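Local coordinates for chromatin structure-remodeling complex subunit RSC2 (Saccharomyces cerevisiae, PDB 4BB7), which forms part of the RSC complex, which remodels chromatin and positions nucleosomes, and carries a BAH domain that binds histone H3, at residues 73-76 and 77-81; 110-113 and 114-118; 181-184 and 185-189. All coordinates share one frame; numbering follows the deposited sequence.

Contact 1: 73-76 and 77-81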
ATOM      1  N   THR A  73      23.158  -1.235  -4.868  1.00 25.25           N
ATOM      2  CA  THR A  73      23.022  -0.134  -5.822  1.00 27.16           C
ATOM      3  C   THR A  73      23.809  -0.349  -7.113  1.00 27.95           C
ATOM      4  O   THR A  73      24.666  -1.232  -7.207  1.00 28.78           O
ATOM      5  CB  THR A  73      23.461   1.213  -5.210  1.00 25.54           C
ATOM      6  OG1 THR A  73      24.807   1.105  -4.732  1.00 28.76           O
ATOM      7  CG2 THR A  73      22.545   1.617  -4.064  1.00 22.40           C
ATOM      8  N   VAL A  74      23.502   0.471  -8.108  1.00 24.65           N
ATOM      9  CA  VAL A  74      24.275   0.513  -9.336  1.00 28.24           C
ATOM     10  C   VAL A  74      25.215   1.712  -9.270  1.00 32.55           C
ATOM     11  O   VAL A  74      24.772   2.848  -9.079  1.00 28.31           O
ATOM     12  CB  VAL A  74      23.358   0.641 -10.565  1.00 24.56           C
ATOM     13  CG1 VAL A  74      24.183   0.787 -11.829  1.00 26.43           C
ATOM     14  CG2 VAL A  74      22.432  -0.565 -10.658  1.00 28.37           C
ATOM     15  N   HIS A  75      26.512   1.458  -9.418  1.00 29.21           N
ATOM     16  CA  HIS A  75      27.512   2.514  -9.299  1.00 29.36           C
ATOM     17  C   HIS A  75      28.814   2.183 -10.022  1.00 27.97           C
ATOM     18  O   HIS A  75      29.121   1.016 -10.284  1.00 23.64           O
ATOM     19  CB  HIS A  75      27.811   2.783  -7.825  1.00 30.08           C
ATOM     20  CG  HIS A  75      28.255   1.567  -7.074  1.00 23.52           C
ATOM     21  ND1 HIS A  75      27.372   0.728  -6.431  1.00 25.43           N
ATOM     22  CD2 HIS A  75      29.487   1.043  -6.876  1.00 24.47           C
ATOM     23  CE1 HIS A  75      28.040  -0.259  -5.862  1.00 26.13           C
ATOM     24  NE2 HIS A  75      29.326  -0.090  -6.116  1.00 28.90           N
ATOM     25  N   ARG A  76      29.575   3.227 -10.334  1.00 26.99           N
ATOM     26  CA  ARG A  76      30.897   3.079 -10.933  1.00 24.37           C
ATOM     27  C   ARG A  76      31.744   2.119 -10.111  1.00 23.28           C
ATOM     28  O   ARG A  76      31.762   2.177  -8.881  1.00 30.23           O
ATOM     29  CB  ARG A  76      31.589   4.441 -11.041  1.00 29.25           C
ATOM     30  CG  ARG A  76      30.903   5.407 -11.997  1.00 31.66           C
ATOM     31  CD  ARG A  76      31.394   6.839 -11.826  1.00 32.67           C
ATOM     32  NE  ARG A  76      32.851   6.941 -11.825  1.00 36.40           N
ATOM     33  CZ  ARG A  76      33.523   8.051 -12.118  1.00 31.24           C
ATOM     34  NH1 ARG A  76      32.875   9.161 -12.446  1.00 26.38           N
ATOM     35  NH2 ARG A  76      34.846   8.049 -12.087  1.00 31.64           N
ATOM     36  N   VAL A  77      32.448   1.231 -10.800  1.00 24.75           N
ATOM     37  CA  VAL A  77      33.229   0.195 -10.142  1.00 21.82           C
ATOM     38  C   VAL A  77      34.270   0.784  -9.191  1.00 27.48           C
ATOM     39  O   VAL A  77      34.741   0.109  -8.272  1.00 23.07           O
ATOM     40  CB  VAL A  77      33.933  -0.693 -11.178  1.00 24.75           C
ATOM     41  CG1 VAL A  77      35.014   0.099 -11.901  1.00 24.70           C
ATOM     42  CG2 VAL A  77      34.520  -1.920 -10.515  1.00 26.31           C
ATOM     43  N   ASP A  78      34.630   2.045  -9.408  1.00 24.63           N
ATOM     44  CA  ASP A  78      35.663   2.671  -8.592  1.00 24.38           C
ATOM     45  C   ASP A  78      35.080   3.546  -7.485  1.00 25.50           C
ATOM     46  O   ASP A  78      35.795   4.358  -6.892  1.00 19.60           O
ATOM     47  CB  ASP A  78      36.640   3.473  -9.459  1.00 19.72           C
ATOM     48  CG  ASP A  78      35.976   4.635 -10.167  1.00 26.96           C
ATOM     49  OD1 ASP A  78      34.826   4.476 -10.630  1.00 26.56           O
ATOM     50  OD2 ASP A  78      36.604   5.713 -10.259  1.00 27.07           O
ATOM     51  N   ARG A  79      33.788   3.379  -7.204  1.00 16.69           N
ATOM     52  CA  ARG A  79      33.161   4.135  -6.126  1.00 22.55           C
ATOM     53  C   ARG A  79      33.604   3.644  -4.746  1.00 26.89           C
ATOM     54  O   ARG A  79      33.763   2.443  -4.518  1.00 25.52           O
ATOM     55  CB  ARG A  79      31.632   4.112  -6.242  1.00 26.01           C
ATOM     56  CG  ARG A  79      30.942   5.024  -5.233  1.00 30.09           C
ATOM     57  CD  ARG A  79      29.533   5.421  -5.659  1.00 26.63           C
ATOM     58  NE  ARG A  79      28.912   6.329  -4.695  1.00 27.07           N
ATOM     59  CZ  ARG A  79      28.727   7.631  -4.895  1.00 30.32           C
ATOM     60  NH1 ARG A  79      29.105   8.193  -6.037  1.00 24.40           N
ATOM     61  NH2 ARG A  79      28.160   8.375  -3.955  1.00 25.54           N
ATOM     62  N   LEU A  80      33.810   4.584  -3.829  1.00 27.61           N
ATOM     63  CA  LEU A  80      34.211   4.257  -2.467  1.00 28.63           C
ATOM     64  C   LEU A  80      33.045   4.458  -1.505  1.00 29.61           C
ATOM     65  O   LEU A  80      32.120   5.223  -1.788  1.00 28.56           O
ATOM     66  CB  LEU A  80      35.395   5.123  -2.038  1.00 26.40           C
ATOM     67  CG  LEU A  80      36.681   4.912  -2.833  1.00 30.43           C
ATOM     68  CD1 LEU A  80      37.732   5.947  -2.454  1.00 24.21           C
ATOM     69  CD2 LEU A  80      37.197   3.495  -2.622  1.00 28.22           C
ATOM     70  N   PHE A  81      33.096   3.773  -0.368  1.00 23.94           N
ATOM     71  CA  PHE A  81      32.017   3.823   0.612  1.00 27.98           C
ATOM     72  C   PHE A  81      32.571   3.829   2.026  1.00 27.40           C
ATOM     73  O   PHE A  81      33.640   3.282   2.281  1.00 30.42           O
ATOM     74  CB  PHE A  81      31.092   2.613   0.455  1.00 25.31           C
ATOM     75  CG  PHE A  81      30.448   2.507  -0.896  1.00 26.74           C
ATOM     76  CD1 PHE A  81      29.280   3.199  -1.178  1.00 24.77           C
ATOM     77  CD2 PHE A  81      31.001   1.705  -1.880  1.00 21.20           C
ATOM     78  CE1 PHE A  81      28.682   3.100  -2.417  1.00 27.38           C
ATOM     79  CE2 PHE A  81      30.406   1.599  -3.123  1.00 26.77           C
ATOM     80  CZ  PHE A  81      29.243   2.297  -3.393  1.00 27.13           C
TER
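His75 and Phe81 meet in a T-shaped pair at a bend of the BAH domain, the edge of Phe81 pointing to the face of His75. Centroids lie 4.9 Å apart, the planes stand at 78°, and Phe81 CZ sits over the centre of the imidazole, 3.6 Å above its plane. His75 is placed for this by a chi1 of 56°, which sets CG between the backbone N and the carbonyl carbon. Beside the pair, the aliphatic part of Arg79 crosses the imidazole, with His75 CD2 3.8 Å from Arg79 CB.

The backbone contributes a type I beta turn from Arg76 to Arg79, closed by Arg79 N donating to Arg76 O at 2.9 Å.

Within the turn, the Arg76 and Asp78 side chains run side by side, the guanidinium and carboxylate only 22° from coplanar. Arg76 NE faces Asp78 OD1 at 3.4 Å and Arg76 NH2 faces Asp78 OD2 at 3.4 Å. Both bonds of this salt bridge are weak, and Asp78 OD2 is shared with Thr222 OG1, while Arg76 also makes a cation-pi contact with Tyr220.

The imidazole is gripped at both nitrogens. His75 ND1 donates to Thr73 OG1 at 3.1 Å, and NE2 is hydrogen-bonded to Ser173, while the Arg79 guanidinium pairs with Glu219 and lies against Phe130 and Phe139. Bonds at both nitrogens of His75, with Thr73 OG1 tilted from the ring plane, and Phe81 over one face probably limit the rotation of the histidine ring.

Contact 2: 110-113 and 114-118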
ATOM      1  N   THR A 110      27.484  14.702   7.454  1.00 27.38           N
ATOM      2  CA  THR A 110      27.982  16.011   7.857  1.00 35.46           C
ATOM      3  C   THR A 110      28.021  16.147   9.382  1.00 35.67           C
ATOM      4  O   THR A 110      28.915  16.786   9.934  1.00 34.12           O
ATOM      5  CB  THR A 110      27.147  17.148   7.240  1.00 37.81           C
ATOM      6  OG1 THR A 110      26.924  16.880   5.849  1.00 37.78           O
ATOM      7  CG2 THR A 110      27.869  18.477   7.386  1.00 37.31           C
ATOM      8  N   ARG A 111      27.054  15.525  10.054  1.00 33.86           N
ATOM      9  CA  ARG A 111      27.000  15.515  11.516  1.00 33.61           C
ATOM     10  C   ARG A 111      28.045  14.572  12.132  1.00 36.79           C
ATOM     11  O   ARG A 111      28.842  14.985  12.980  1.00 30.70           O
ATOM     12  CB  ARG A 111      25.592  15.144  11.987  1.00 34.30           C
ATOM     13  CG  ARG A 111      25.455  14.904  13.480  1.00 29.00           C
ATOM     14  CD  ARG A 111      24.015  14.543  13.830  1.00 35.06           C
ATOM     15  NE  ARG A 111      23.856  14.189  15.238  1.00 41.36           N
ATOM     16  CZ  ARG A 111      22.979  13.298  15.692  1.00 36.33           C
ATOM     17  NH1 ARG A 111      22.177  12.662  14.848  1.00 26.58           N
ATOM     18  NH2 ARG A 111      22.909  13.039  16.990  1.00 39.57           N
ATOM     19  N   TYR A 112      28.042  13.313  11.701  1.00 34.98           N
ATOM     20  CA  TYR A 112      29.032  12.339  12.164  1.00 35.75           C
ATOM     21  C   TYR A 112      30.446  12.856  11.890  1.00 34.67           C
ATOM     22  O   TYR A 112      31.427  12.389  12.476  1.00 31.68           O
ATOM     23  CB  TYR A 112      28.822  10.991  11.465  1.00 32.47           C
ATOM     24  CG  TYR A 112      29.445   9.811  12.179  1.00 30.53           C
ATOM     25  CD1 TYR A 112      29.807   9.893  13.516  1.00 32.10           C
ATOM     26  CD2 TYR A 112      29.678   8.614  11.510  1.00 39.55           C
ATOM     27  CE1 TYR A 112      30.377   8.813  14.171  1.00 35.28           C
ATOM     28  CE2 TYR A 112      30.247   7.525  12.156  1.00 31.06           C
ATOM     29  CZ  TYR A 112      30.594   7.632  13.486  1.00 39.91           C
ATOM     30  OH  TYR A 112      31.161   6.558  14.133  1.00 39.49           O
ATOM     31  N   GLN A 113      30.536  13.829  10.992  1.00 33.00           N
ATOM     32  CA  GLN A 113      31.815  14.411  10.608  1.00 34.48           C
ATOM     33  C   GLN A 113      32.352  15.308  11.719  1.00 36.98           C
ATOM     34  O   GLN A 113      33.558  15.367  11.958  1.00 36.92           O
ATOM     35  CB  GLN A 113      31.644  15.215   9.316  1.00 35.94           C
ATOM     36  CG  GLN A 113      32.887  15.296   8.456  1.00 37.81           C
ATOM     37  CD  GLN A 113      32.661  16.106   7.196  1.00 40.49           C
ATOM     38  OE1 GLN A 113      31.561  16.603   6.955  1.00 35.22           O
ATOM     39  NE2 GLN A 113      33.707  16.246   6.385  1.00 38.77           N
ATOM     40  N   ARG A 114      31.440  15.997  12.401  1.00 34.05           N
ATOM     41  CA  ARG A 114      31.795  16.954  13.441  1.00 33.30           C
ATOM     42  C   ARG A 114      31.917  16.295  14.807  1.00 41.38           C
ATOM     43  O   ARG A 114      32.693  16.742  15.650  1.00 48.42           O
ATOM     44  CB  ARG A 114      30.745  18.066  13.520  1.00 39.46           C
ATOM     45  CG  ARG A 114      30.657  18.959  12.293  1.00 44.76           C
ATOM     46  CD  ARG A 114      29.209  19.140  11.858  1.00 44.48           C
ATOM     47  NE  ARG A 114      28.298  19.197  12.999  1.00 41.60           N
ATOM     48  CZ  ARG A 114      26.974  19.258  12.895  1.00 46.38           C
ATOM     49  NH1 ARG A 114      26.399  19.272  11.698  1.00 47.03           N
ATOM     50  NH2 ARG A 114      26.222  19.302  13.988  1.00 40.20           N
ATOM     51  N   GLY A 115      31.137  15.245  15.032  1.00 33.05           N
ATOM     52  CA  GLY A 115      31.146  14.572  16.315  1.00 33.05           C
ATOM     53  C   GLY A 115      30.299  13.318  16.346  1.00 40.08           C
ATOM     54  O   GLY A 115      30.112  12.654  15.327  1.00 40.47           O
ATOM     55  N   ASN A 116      29.784  12.996  17.529  1.00 45.79           N
ATOM     56  CA  ASN A 116      29.004  11.780  17.728  1.00 46.41           C
ATOM     57  C   ASN A 116      27.609  12.049  18.280  1.00 45.98           C
ATOM     58  O   ASN A 116      27.385  13.060  18.947  1.00 44.06           O
ATOM     59  CB  ASN A 116      29.753  10.819  18.651  1.00 42.73           C
ATOM     60  CG  ASN A 116      30.975  10.226  17.995  1.00 39.06           C
ATOM     61  OD1 ASN A 116      30.985   9.981  16.790  1.00 38.39           O
ATOM     62  ND2 ASN A 116      32.017   9.991  18.783  1.00 41.93           N
ATOM     63  N   PRO A 117      26.662  11.141  18.000  1.00 41.64           N
ATOM     64  CA  PRO A 117      25.309  11.271  18.548  1.00 42.15           C
ATOM     65  C   PRO A 117      25.344  11.157  20.064  1.00 46.57           C
ATOM     66  O   PRO A 117      26.058  10.304  20.595  1.00 41.83           O
ATOM     67  CB  PRO A 117      24.571  10.068  17.950  1.00 42.72           C
ATOM     68  CG  PRO A 117      25.365   9.678  16.752  1.00 39.56           C
ATOM     69  CD  PRO A 117      26.788   9.977  17.109  1.00 42.06           C
ATOM     70  N   ASP A 118      24.593  12.008  20.754  1.00 50.32           N
ATOM     71  CA  ASP A 118      24.550  11.959  22.210  1.00 50.68           C
ATOM     72  C   ASP A 118      23.373  11.111  22.679  1.00 46.19           C
ATOM     73  O   ASP A 118      22.339  11.638  23.087  1.00 43.98           O
ATOM     74  CB  ASP A 118      24.469  13.369  22.797  1.00 52.67           C
ATOM     75  CG  ASP A 118      24.969  13.436  24.231  1.00 57.92           C
ATOM     76  OD1 ASP A 118      25.758  12.551  24.628  1.00 55.60           O
ATOM     77  OD2 ASP A 118      24.582  14.377  24.955  1.00 56.37           O
TER
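Thr110 meets Arg114 through its carbonyl: Thr110 O lies 3.1 Å from Arg114 CD, where the arginine chain bends back along the end of the short helix 109-114. The next residue supplies the backbone grip. Arg111 O accepts from Gly115 N at 3.1 Å, almost in line with the carbonyl bond, and from Arg114 N at 2.8 Å, the latter from above the carbonyl plane. One carbonyl thus holds the last turn as the chain leaves for strand 115-117. The Arg111 side chain, fully extended with CG anti to the backbone N (chi1 172°), carries its guanidinium over to Pro117; NH2 reaches Pro117 CB at 3.5 Å, and Pro117 CG lies over one face. Thr160, Tyr105 and Ala159 hold its nitrogens.

Tyr112 turns its ring edge to the strand: Gly115 O is 3.3 Å from Tyr112 CD1, and Asn116 OD1, whose hydrogen-bond partner is Arg166, also lies near the ring plane. A CA-H...O contact joins Tyr112 CA to Gly115 O at 3.4 Å. Gln113 extends away from 114-118 to Phe168 of strand 166-172 and to Tyr229.

Strand 115-117 pairs antiparallel with 160-162, while Tyr112 packs on Ile107, Leu125 and Val127 of strands 100-108 and 125-128, at the edge of the six-stranded sheet.

Contact 3: 181-184 and 185-189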
ATOM      1  N   ALA A 181      33.867  -8.780 -18.024  1.00 40.27           N
ATOM      2  CA  ALA A 181      35.243  -8.910 -18.502  1.00 33.70           C
ATOM      3  C   ALA A 181      35.533  -8.034 -19.719  1.00 36.58           C
ATOM      4  O   ALA A 181      36.692  -7.815 -20.070  1.00 43.11           O
ATOM      5  CB  ALA A 181      35.562 -10.366 -18.806  1.00 30.97           C
ATOM      6  N   ASN A 182      34.482  -7.532 -20.361  1.00 36.64           N
ATOM      7  CA  ASN A 182      34.650  -6.704 -21.552  1.00 38.27           C
ATOM      8  C   ASN A 182      34.178  -5.264 -21.354  1.00 34.49           C
ATOM      9  O   ASN A 182      33.813  -4.585 -22.310  1.00 36.93           O
ATOM     10  CB  ASN A 182      33.931  -7.332 -22.746  1.00 42.43           C
ATOM     11  CG  ASN A 182      32.421  -7.292 -22.606  1.00 44.59           C
ATOM     12  OD1 ASN A 182      31.880  -7.423 -21.507  1.00 45.84           O
ATOM     13  ND2 ASN A 182      31.733  -7.101 -23.726  1.00 43.16           N
ATOM     14  N   ALA A 183      34.193  -4.804 -20.108  1.00 33.40           N
ATOM     15  CA  ALA A 183      33.747  -3.457 -19.780  1.00 32.11           C
ATOM     16  C   ALA A 183      34.595  -2.375 -20.449  1.00 30.27           C
ATOM     17  O   ALA A 183      35.777  -2.574 -20.717  1.00 30.53           O
ATOM     18  CB  ALA A 183      33.740  -3.264 -18.269  1.00 30.82           C
ATOM     19  N   THR A 184      33.977  -1.230 -20.720  1.00 35.77           N
ATOM     20  CA  THR A 184      34.685  -0.060 -21.233  1.00 37.03           C
ATOM     21  C   THR A 184      34.197   1.183 -20.495  1.00 37.53           C
ATOM     22  O   THR A 184      33.189   1.131 -19.785  1.00 31.39           O
ATOM     23  CB  THR A 184      34.460   0.141 -22.749  1.00 35.57           C
ATOM     24  OG1 THR A 184      33.074   0.395 -22.999  1.00 37.85           O
ATOM     25  CG2 THR A 184      34.901  -1.086 -23.531  1.00 34.83           C
ATOM     26  N   PRO A 185      34.915   2.303 -20.657  1.00 29.96           N
ATOM     27  CA  PRO A 185      34.526   3.564 -20.018  1.00 35.22           C
ATOM     28  C   PRO A 185      33.309   4.213 -20.680  1.00 36.69           C
ATOM     29  O   PRO A 185      32.887   5.284 -20.244  1.00 37.76           O
ATOM     30  CB  PRO A 185      35.761   4.454 -20.215  1.00 36.75           C
ATOM     31  CG  PRO A 185      36.874   3.517 -20.539  1.00 35.50           C
ATOM     32  CD  PRO A 185      36.235   2.405 -21.296  1.00 34.96           C
ATOM     33  N   HIS A 186      32.756   3.579 -21.711  1.00 32.01           N
ATOM     34  CA  HIS A 186      31.591   4.132 -22.393  1.00 33.40           C
ATOM     35  C   HIS A 186      30.420   3.153 -22.503  1.00 36.96           C
ATOM     36  O   HIS A 186      29.545   3.318 -23.351  1.00 31.34           O
ATOM     37  CB  HIS A 186      31.971   4.654 -23.780  1.00 39.60           C
ATOM     38  CG  HIS A 186      32.455   3.590 -24.715  1.00 40.84           C
ATOM     39  ND1 HIS A 186      33.779   3.461 -25.074  1.00 44.30           N
ATOM     40  CD2 HIS A 186      31.790   2.606 -25.365  1.00 39.80           C
ATOM     41  CE1 HIS A 186      33.909   2.443 -25.906  1.00 49.96           C
ATOM     42  NE2 HIS A 186      32.718   1.907 -26.099  1.00 45.54           N
ATOM     43  N   ASP A 187      30.400   2.137 -21.646  1.00 33.18           N
ATOM     44  CA  ASP A 187      29.262   1.227 -21.603  1.00 34.05           C
ATOM     45  C   ASP A 187      28.081   1.862 -20.872  1.00 36.62           C
ATOM     46  O   ASP A 187      28.266   2.642 -19.936  1.00 34.90           O
ATOM     47  CB  ASP A 187      29.649  -0.096 -20.948  1.00 35.15           C
ATOM     48  CG  ASP A 187      30.636  -0.888 -21.780  1.00 42.79           C
ATOM     49  OD1 ASP A 187      30.598  -0.772 -23.026  1.00 39.50           O
ATOM     50  OD2 ASP A 187      31.452  -1.625 -21.189  1.00 46.12           O
ATOM     51  N   ARG A 188      26.870   1.533 -21.313  1.00 28.96           N
ATOM     52  CA  ARG A 188      25.663   2.074 -20.698  1.00 29.18           C
ATOM     53  C   ARG A 188      25.525   1.627 -19.250  1.00 34.40           C
ATOM     54  O   ARG A 188      25.997   0.554 -18.869  1.00 32.10           O
ATOM     55  CB  ARG A 188      24.426   1.663 -21.493  1.00 30.15           C
ATOM     56  CG  ARG A 188      24.251   2.436 -22.786  1.00 43.33           C
ATOM     57  CD  ARG A 188      23.221   1.788 -23.684  1.00 46.85           C
ATOM     58  NE  ARG A 188      22.940   2.594 -24.866  1.00 46.30           N
ATOM     59  CZ  ARG A 188      22.225   2.170 -25.901  1.00 54.31           C
ATOM     60  NH1 ARG A 188      21.724   0.940 -25.902  1.00 57.73           N
ATOM     61  NH2 ARG A 188      22.013   2.970 -26.940  1.00 54.45           N
ATOM     62  N   VAL A 189      24.884   2.466 -18.444  1.00 33.92           N
ATOM     63  CA  VAL A 189      24.637   2.147 -17.047  1.00 33.13           C
ATOM     64  C   VAL A 189      23.739   0.927 -16.966  1.00 28.06           C
ATOM     65  O   VAL A 189      22.637   0.933 -17.512  1.00 34.15           O
ATOM     66  CB  VAL A 189      23.949   3.311 -16.321  1.00 31.19           C
ATOM     67  CG1 VAL A 189      23.866   3.023 -14.825  1.00 29.12           C
ATOM     68  CG2 VAL A 189      24.697   4.611 -16.583  1.00 30.87           C
TER
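An ST turn, in which a threonine hydroxyl takes the backbone N-H two residues on, organises the bend from Thr184 to Asp187 in the long loop between strands 166-172 and 206-207. It is reinforced by an aspartate three residues after the threonine.

The turn's defining bond, from His186 N to Thr184 OG1, is weak at 3.4 Å. The stronger hold comes from the carboxylate. Asp187 OD2 accepts from Thr184 N at 2.6 Å, and Asp187 OD1 accepts from the Thr184 hydroxyl, with OG1 2.7 Å away. Both donors belong to Thr184 and both approach from the same side of the carboxylate plane. The Thr184 and Asp187 side chains cross at about a right angle. A chi1 of 63° tucks Thr184 OG1 between its own backbone N and carbonyl carbon, the position from which it can serve His186 N and Asp187 OD1 at once.

The two short bonds, and the position at the surface of the chain, are consistent with a charged carboxylate. Nearby, Asp187 O is hydrogen-bonded to Arg209, Ala183 rests on Met208 and Pro185 on Pro210, which ties the bend to the loop following strand 206-207.

His186 then folds back over the threonine and covers it with one ring face. Thr184 CB makes a CH-pi contact 4.1 Å from the imidazole centroid, only 15° off the ring normal, and Thr184 OG1 sits 3.4 Å above the ring plane, over its centre.

The three contacts show one principle at different depths of the fold: short-range bonds within a bend are combined with contacts to distant strands and loops. Contacts 1 and 3 are neighbours, with centres about 14 Å apart, and they meet where Val74 CG1 packs 3.8 Å from Val189 CG1, so the surface loop 181-189 rests against the start of 73-81. Contact 2 lies elsewhere. Its centre is about 24 Å from that of contact 1, with nearest atoms about 11 Å apart, and about 38 Å from that of contact 3, on the opposite side of the chain's centre. Strand 166-172 serves both regions, pairing with strand 80-82 and touching Tyr112 and Gln113.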